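Local atomic coordinates of putative hydrolase (Bacteroides ovatus, PDB entry 4HBS), a protein that is of unknown function but folds into a five-bladed beta-propeller and is probably a hydrolase, perhaps acting on glycosidic bonds. Residues 138-143 and 151-156; 155-160 and 175-180; 233-238 and 248-253. All blocks are in the same frame, centred on the assembly; numbering follows the deposited sequence.

Interaction 1. Residues 138-143 and 151-156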
# COMPACT_ATOMS: atom_id res chain seq x y z
N PRO A 138 11.43 14.77 11.47
CA PRO A 138 12.22 15.79 12.19
C PRO A 138 11.42 16.78 13.03
O PRO A 138 11.94 17.23 14.04
CB PRO A 138 12.91 16.53 11.06
CG PRO A 138 13.03 15.55 9.98
CD PRO A 138 11.85 14.67 10.05
N LYS A 139 10.18 17.15 12.61
CA LYS A 139 9.34 18.10 13.36
C LYS A 139 8.71 17.47 14.63
O LYS A 139 8.15 18.21 15.43
CB LYS A 139 8.21 18.67 12.48
CG LYS A 139 8.66 19.70 11.45
CD LYS A 139 7.48 20.25 10.61
CE LYS A 139 6.91 21.55 11.15
NZ LYS A 139 5.75 22.04 10.33
N ALA A 140 8.75 16.11 14.80
CA ALA A 140 8.15 15.43 15.96
C ALA A 140 8.87 15.81 17.22
O ALA A 140 10.10 15.71 17.26
CB ALA A 140 8.16 13.94 15.77
N THR A 141 8.12 16.24 18.24
CA THR A 141 8.67 16.80 19.47
C THR A 141 8.95 15.80 20.61
O THR A 141 9.60 16.23 21.58
CB THR A 141 7.72 17.90 19.98
OG1 THR A 141 6.41 17.35 20.16
CG2 THR A 141 7.67 19.10 19.02
N LEU A 142 8.50 14.51 20.55
CA LEU A 142 8.83 13.57 21.65
C LEU A 142 10.36 13.45 21.78
O LEU A 142 11.07 13.37 20.77
CB LEU A 142 8.21 12.18 21.49
CG LEU A 142 6.83 12.00 22.08
CD1 LEU A 142 6.28 10.64 21.72
CD2 LEU A 142 6.84 12.17 23.59
N SER A 143 10.84 13.41 23.03
CA SER A 143 12.26 13.42 23.31
C SER A 143 12.86 12.06 23.05
O SER A 143 12.16 11.05 23.12
CB SER A 143 12.51 13.84 24.75
OG SER A 143 11.95 12.90 25.65
N GLU A 151 7.47 5.54 23.75
CA GLU A 151 6.36 6.45 23.41
C GLU A 151 6.40 6.65 21.89
O GLU A 151 7.49 6.72 21.31
CB GLU A 151 6.46 7.83 24.14
CG GLU A 151 6.59 7.88 25.67
CD GLU A 151 5.76 6.95 26.55
OE1 GLU A 151 4.56 6.73 26.23
OE2 GLU A 151 6.28 6.51 27.60
N ILE A 152 5.22 6.68 21.23
CA ILE A 152 5.14 6.86 19.78
C ILE A 152 4.62 8.29 19.46
O ILE A 152 3.74 8.80 20.16
CB ILE A 152 4.25 5.78 19.17
CG1 ILE A 152 4.74 4.35 19.51
CG2 ILE A 152 4.11 5.99 17.67
CD1 ILE A 152 6.06 4.01 19.12
N ASP A 153 5.17 8.90 18.39
CA ASP A 153 4.82 10.26 17.94
C ASP A 153 3.42 10.35 17.44
O ASP A 153 3.03 9.55 16.59
CB ASP A 153 5.73 10.71 16.79
CG ASP A 153 7.16 10.76 17.17
OD1 ASP A 153 7.49 11.49 18.13
OD2 ASP A 153 7.96 10.03 16.56
N GLN A 154 2.69 11.37 17.90
CA GLN A 154 1.32 11.61 17.46
C GLN A 154 1.18 12.91 16.72
O GLN A 154 0.11 13.13 16.15
CB GLN A 154 0.35 11.59 18.65
CG GLN A 154 0.48 10.38 19.56
CD GLN A 154 0.26 9.09 18.84
OE1 GLN A 154 1.19 8.32 18.62
NE2 GLN A 154 -0.97 8.82 18.45
N ASP A 155 2.24 13.74 16.66
CA ASP A 155 2.20 15.08 16.05
C ASP A 155 2.59 15.03 14.59
O ASP A 155 1.73 15.27 13.73
CB ASP A 155 3.09 16.09 16.83
CG ASP A 155 4.50 15.65 17.26
OD1 ASP A 155 4.83 14.44 17.10
OD2 ASP A 155 5.26 16.51 17.77
N TYR A 156 3.87 14.73 14.29
CA TYR A 156 4.40 14.67 12.93
C TYR A 156 4.88 13.26 12.67
O TYR A 156 5.50 12.65 13.55
CB TYR A 156 5.52 15.70 12.75
CG TYR A 156 5.02 17.10 13.02
CD1 TYR A 156 4.21 17.75 12.10
CD2 TYR A 156 5.21 17.70 14.26
CE1 TYR A 156 3.68 19.01 12.37
CE2 TYR A 156 4.67 18.96 14.55
CZ TYR A 156 3.91 19.62 13.59
OH TYR A 156 3.39 20.87 13.84

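Interaction 2. Residues 155-160 and 175-180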
# COMPACT_ATOMS: atom_id res chain seq x y z
N ASP A 155 2.24 13.74 16.66
CA ASP A 155 2.20 15.08 16.05
C ASP A 155 2.59 15.03 14.59
O ASP A 155 1.73 15.27 13.73
CB ASP A 155 3.09 16.09 16.83
CG ASP A 155 4.50 15.65 17.26
OD1 ASP A 155 4.83 14.44 17.10
OD2 ASP A 155 5.26 16.51 17.77
N TYR A 156 3.87 14.73 14.29
CA TYR A 156 4.40 14.67 12.93
C TYR A 156 4.88 13.26 12.67
O TYR A 156 5.50 12.65 13.55
CB TYR A 156 5.52 15.70 12.75
CG TYR A 156 5.02 17.10 13.02
CD1 TYR A 156 4.21 17.75 12.10
CD2 TYR A 156 5.21 17.70 14.26
CE1 TYR A 156 3.68 19.01 12.37
CE2 TYR A 156 4.67 18.96 14.55
CZ TYR A 156 3.91 19.62 13.59
OH TYR A 156 3.39 20.87 13.84
N LEU A 157 4.58 12.71 11.50
CA LEU A 157 4.99 11.34 11.20
C LEU A 157 5.17 11.12 9.71
O LEU A 157 4.96 12.04 8.91
CB LEU A 157 3.94 10.33 11.78
CG LEU A 157 2.52 10.44 11.23
CD1 LEU A 157 2.26 9.45 10.14
CD2 LEU A 157 1.53 10.22 12.29
N TYR A 158 5.61 9.90 9.35
CA TYR A 158 5.84 9.46 7.98
C TYR A 158 5.00 8.24 7.69
O TYR A 158 4.93 7.34 8.53
CB TYR A 158 7.33 9.13 7.76
CG TYR A 158 8.23 10.32 7.47
CD1 TYR A 158 7.94 11.20 6.42
CD2 TYR A 158 9.40 10.52 8.18
CE1 TYR A 158 8.76 12.29 6.14
CE2 TYR A 158 10.24 11.60 7.89
CZ TYR A 158 9.90 12.50 6.89
OH TYR A 158 10.70 13.58 6.61
N TRP A 159 4.38 8.18 6.51
CA TRP A 159 3.66 7.00 6.07
C TRP A 159 4.20 6.62 4.68
O TRP A 159 4.72 7.48 3.96
CB TRP A 159 2.15 7.20 6.11
CG TRP A 159 1.51 7.02 7.46
CD1 TRP A 159 1.97 6.25 8.50
CD2 TRP A 159 0.29 7.60 7.90
NE1 TRP A 159 1.10 6.31 9.55
CE2 TRP A 159 0.04 7.12 9.21
CE3 TRP A 159 -0.68 8.43 7.30
CZ2 TRP A 159 -1.13 7.42 9.91
CZ3 TRP A 159 -1.80 8.79 8.02
CH2 TRP A 159 -2.02 8.29 9.31
N ALA A 160 4.19 5.32 4.38
CA ALA A 160 4.80 4.76 3.18
C ALA A 160 4.30 5.34 1.88
O ALA A 160 3.11 5.54 1.71
CB ALA A 160 4.59 3.26 3.14
N GLY A 175 5.80 9.95 3.11
CA GLY A 175 4.93 11.11 3.14
C GLY A 175 4.80 11.71 4.52
O GLY A 175 4.40 11.01 5.44
N ALA A 176 5.15 13.02 4.67
CA ALA A 176 5.09 13.74 5.95
C ALA A 176 3.65 14.06 6.30
O ALA A 176 2.99 14.68 5.49
CB ALA A 176 5.89 15.02 5.87
N VAL A 177 3.16 13.64 7.48
CA VAL A 177 1.75 13.84 7.88
C VAL A 177 1.65 14.65 9.17
O VAL A 177 2.31 14.30 10.15
CB VAL A 177 1.09 12.46 8.03
CG1 VAL A 177 -0.39 12.59 8.40
CG2 VAL A 177 1.26 11.66 6.75
N ASP A 178 0.82 15.72 9.17
CA ASP A 178 0.58 16.61 10.32
C ASP A 178 -0.77 16.28 10.98
O ASP A 178 -1.82 16.45 10.35
CB ASP A 178 0.62 18.08 9.87
CG ASP A 178 0.56 19.11 10.99
OD1 ASP A 178 0.40 18.70 12.17
OD2 ASP A 178 0.76 20.31 10.70
N ASN A 179 -0.73 15.85 12.27
CA ASN A 179 -1.93 15.50 13.06
C ASN A 179 -2.14 16.48 14.23
O ASN A 179 -2.85 16.15 15.18
CB ASN A 179 -1.81 14.06 13.58
CG ASN A 179 -2.17 12.99 12.58
OD1 ASN A 179 -2.74 13.25 11.53
ND2 ASN A 179 -1.86 11.74 12.91
N THR A 180 -1.59 17.70 14.14
CA THR A 180 -1.76 18.68 15.22
C THR A 180 -3.10 19.44 15.10
O THR A 180 -3.53 19.99 16.11
CB THR A 180 -0.56 19.61 15.29
OG1 THR A 180 -0.45 20.31 14.05
CG2 THR A 180 0.73 18.85 15.65

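Interaction 3. Residues 233-238 and 248-253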
# COMPACT_ATOMS: atom_id res chain seq x y z
N ASP A 233 9.98 3.77 -21.12
CA ASP A 233 10.53 5.04 -21.64
C ASP A 233 11.51 5.79 -20.69
O ASP A 233 11.79 6.97 -20.93
CB ASP A 233 9.39 5.98 -22.11
CG ASP A 233 8.45 6.52 -21.05
OD1 ASP A 233 8.82 6.52 -19.85
OD2 ASP A 233 7.33 6.94 -21.42
N GLY A 234 12.03 5.13 -19.65
CA GLY A 234 13.00 5.73 -18.74
C GLY A 234 12.48 6.69 -17.70
O GLY A 234 13.29 7.31 -17.02
N HIS A 235 11.15 6.83 -17.54
CA HIS A 235 10.56 7.71 -16.52
C HIS A 235 9.82 6.88 -15.50
O HIS A 235 9.17 5.90 -15.86
CB HIS A 235 9.55 8.70 -17.12
CG HIS A 235 10.07 9.57 -18.22
ND1 HIS A 235 11.04 10.50 -17.98
CD2 HIS A 235 9.61 9.71 -19.48
CE1 HIS A 235 11.23 11.13 -19.13
NE2 HIS A 235 10.38 10.69 -20.06
N ILE A 236 9.87 7.31 -14.22
CA ILE A 236 9.09 6.70 -13.16
C ILE A 236 7.87 7.54 -13.05
O ILE A 236 8.00 8.72 -12.75
CB ILE A 236 9.85 6.61 -11.82
CG1 ILE A 236 11.14 5.82 -11.95
CG2 ILE A 236 8.96 5.98 -10.76
CD1 ILE A 236 12.16 6.19 -10.89
N TYR A 237 6.69 7.00 -13.32
CA TYR A 237 5.45 7.76 -13.21
C TYR A 237 5.02 7.74 -11.76
O TYR A 237 5.15 6.72 -11.10
CB TYR A 237 4.38 7.22 -14.16
CG TYR A 237 4.72 7.62 -15.58
CD1 TYR A 237 5.64 6.89 -16.33
CD2 TYR A 237 4.26 8.82 -16.12
CE1 TYR A 237 6.06 7.32 -17.59
CE2 TYR A 237 4.67 9.25 -17.38
CZ TYR A 237 5.58 8.50 -18.10
OH TYR A 237 5.94 8.91 -19.36
N LEU A 238 4.65 8.92 -11.23
CA LEU A 238 4.27 9.17 -9.84
C LEU A 238 2.83 9.66 -9.81
O LEU A 238 2.54 10.69 -10.42
CB LEU A 238 5.21 10.25 -9.26
CG LEU A 238 6.69 10.13 -9.61
CD1 LEU A 238 7.34 11.48 -9.57
CD2 LEU A 238 7.37 9.16 -8.70
N VAL A 248 -0.96 12.99 -12.29
CA VAL A 248 0.30 12.27 -12.50
C VAL A 248 1.50 13.24 -12.70
O VAL A 248 1.36 14.33 -13.26
CB VAL A 248 0.17 11.29 -13.70
CG1 VAL A 248 -0.09 12.03 -15.01
CG2 VAL A 248 1.39 10.38 -13.83
N ALA A 249 2.67 12.79 -12.22
CA ALA A 249 3.97 13.45 -12.38
C ALA A 249 4.97 12.39 -12.81
O ALA A 249 4.60 11.21 -12.80
CB ALA A 249 4.41 14.10 -11.08
N ARG A 250 6.19 12.76 -13.19
CA ARG A 250 7.18 11.74 -13.57
C ARG A 250 8.61 12.24 -13.37
O ARG A 250 8.86 13.44 -13.45
CB ARG A 250 6.97 11.24 -15.03
CG ARG A 250 7.59 12.12 -16.12
CD ARG A 250 7.14 11.70 -17.51
NE ARG A 250 7.56 12.66 -18.55
CZ ARG A 250 7.19 12.61 -19.83
NH1 ARG A 250 6.39 11.64 -20.26
NH2 ARG A 250 7.62 13.53 -20.68
N THR A 251 9.53 11.30 -13.18
CA THR A 251 10.95 11.58 -12.99
C THR A 251 11.64 11.65 -14.34
O THR A 251 11.22 10.97 -15.28
CB THR A 251 11.56 10.48 -12.11
OG1 THR A 251 11.54 9.24 -12.82
CG2 THR A 251 10.84 10.33 -10.79
N ALA A 252 12.70 12.45 -14.46
CA ALA A 252 13.42 12.59 -15.72
C ALA A 252 14.12 11.29 -16.13
O ALA A 252 14.10 10.92 -17.31
CB ALA A 252 14.44 13.71 -15.61
N THR A 253 14.74 10.59 -15.17
CA THR A 253 15.46 9.33 -15.39
C THR A 253 14.92 8.28 -14.40
O THR A 253 13.94 8.54 -13.69
CB THR A 253 16.97 9.57 -15.24
OG1 THR A 253 17.31 9.63 -13.86
CG2 THR A 253 17.44 10.84 -15.94

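Interaction 1. Residues 138-143 and 151-156
Lys139 lays its CB over one face of the Tyr156 ring, offset toward the rim, in a CH-pi contact with CB 3.9 Å from the ring centroid. On the ring's CD2 side lies the Lys139 carbonyl, its O 3.2 Å from Tyr156 CD2. The second flat group is the Asp155 carboxylate, whose CG stands between the backbone N and the carbonyl carbon (chi1 45°). Its OD2 takes two bonds from one residue, both from the syn side. Thr141 N reaches the syn lone pair at 2.9 Å from OD2 in a nearly straight bond (165°), while Thr141 OG1 donates to the same OD2 over 2.8 Å, from 34° outside the carboxylate plane. The other oxygen, OD1, receives a weak bond from Tyr156 N, which adds a weak hold on the second oxygen. An alanine in place of Asp155 would probably leave the amide and hydroxyl of Thr141 without their shared acceptor and set that threonine free to turn. Ala140 CB sits against the carboxylates of Asp153 and Asp155, 3.5 Å from Asp153 OD1. That aspartate's charge is met by a salt bridge to Arg136. Leu142 and Asp153 lie alongside each other, pointing in opposite directions, and Leu142 brings CD1 to 3.7 Å from Glu151 CB. The two segments run nearly antiparallel without forming regular strands, and they flank helix 144-148 as its entry and exit. Ser143 caps the helix start through OG to Lys146 N, and Leu142 and Asp153 both rest on Ile147 within it. Past Asp155 the chain enters strand 156-165, the first of a four-stranded propeller blade, while Pro138 packs on Arg213 and Asp215 of strand 210-218.

Interaction 2. Residues 155-160 and 175-180
Val177 packs against both Leu157 and Trp159 on one face of the hairpin, and these three residues bury the most surface. Its CG1 is anti to the backbone N (chi1 -178°) and comes near Trp159 CZ3, while CG2 touches the six-membered ring at CE3, 3.8 Å away; the two side chains cross at about a right angle. Leu157 instead lies beside Val177, pointing the same way, with Leu157 CD1 3.9 Å from Val177 CB. The same CD1 also covers one face of the Trp159 indole, near its rim.

The backbones pair antiparallel. Leu157 and Val177 form a hydrogen-bonded pair, Val177 N giving to Leu157 O at 2.8 Å, and Trp159 forms the next such pair with Gly175. On the other face, Tyr158 CE1 meets Ala176 CB at 4.0 Å. Where the strands end, Asn179 N still reaches Asp155 O (2.9 Å). Asp178 OD1 accepts from Thr180 N, an Asx turn, and also from Thr180 OG1. Its other oxygen, OD2, forms a salt bridge with Arg187, and the indole NE1 of Trp159 bonds to Asp77.

Strands 156-165 and 169-178 thus make the first hairpin of a four-stranded antiparallel blade. Strand 187-197 borders 169-178 on its far edge, bonding to Ala176 and Asp178, and 210-218 completes the sheet.

Interaction 3. Residues 233-238 and 248-253
Arg250 lays its guanidinium flat on the His235 ring, centres 4.1 Å apart and planes 11° from parallel. The chain is extended from CG to NE, which brings NE over the middle of the imidazole, and CD adds a CH-pi contact to the same face. Arg250 also lies alongside Tyr237, and its CB covers one face of the phenol ring, 4.1 Å from the centroid. Here the two planes stand steeply apart (76°), and NH1 donates to Tyr237 OH at 2.9 Å. That hydroxyl in turn donates to Asp233 OD2, whose charge lies near Arg250 NH1 without touching it. NE has a salt bridge to Glu261 on the adjacent strand 260-265, and Trp273 on the outermost strand 271-274 supplies a cation-pi partner.

The segments are the open end of a beta hairpin, strands 236-242 and 245-251, the second and third strands of a five-stranded antiparallel propeller blade. Leu238 and Ala249 make a hydrogen-bonded pair, with Leu238 N to Ala249 O at 2.8 Å.

Nearer the open end, side chains share in the pairing. Thr251 N gives a backbone bond to Ile236 O, but Ile236 N turns to the threonine hydroxyl, 2.9 Å from N to Thr251 OG1, and this OG1 donates on to Thr253 O. The carbonyl of Thr251 accepts instead from His235 ND1, at 2.7 Å and in the carbonyl plane. On the face of the sheet that carries Leu238 and Ala249, Leu238 CD1 rests 3.9 Å from Thr251 CG2, with Trp260 touching both residues.

How the interactions relate
Interactions 1 and 2 are continuous: they share Asp155 and Tyr156, their centres lie 9 Å apart, and the loop following helix 144-148 in the first becomes the edge strand of the second. Asp155 joins them, since its side chain is held by 138-143 while its carbonyl is bonded to 175-180. Interaction 3 belongs to the next sheet along the chain. Its centre is 25 Å from that of interaction 2, with nearest atoms about 12 Å apart, and 33 Å from that of interaction 1. A bound glycerol, probably from the crystallisation liquor, lies about 5 Å from the Trp159 side chain in interaction 2 and may mark a pocket.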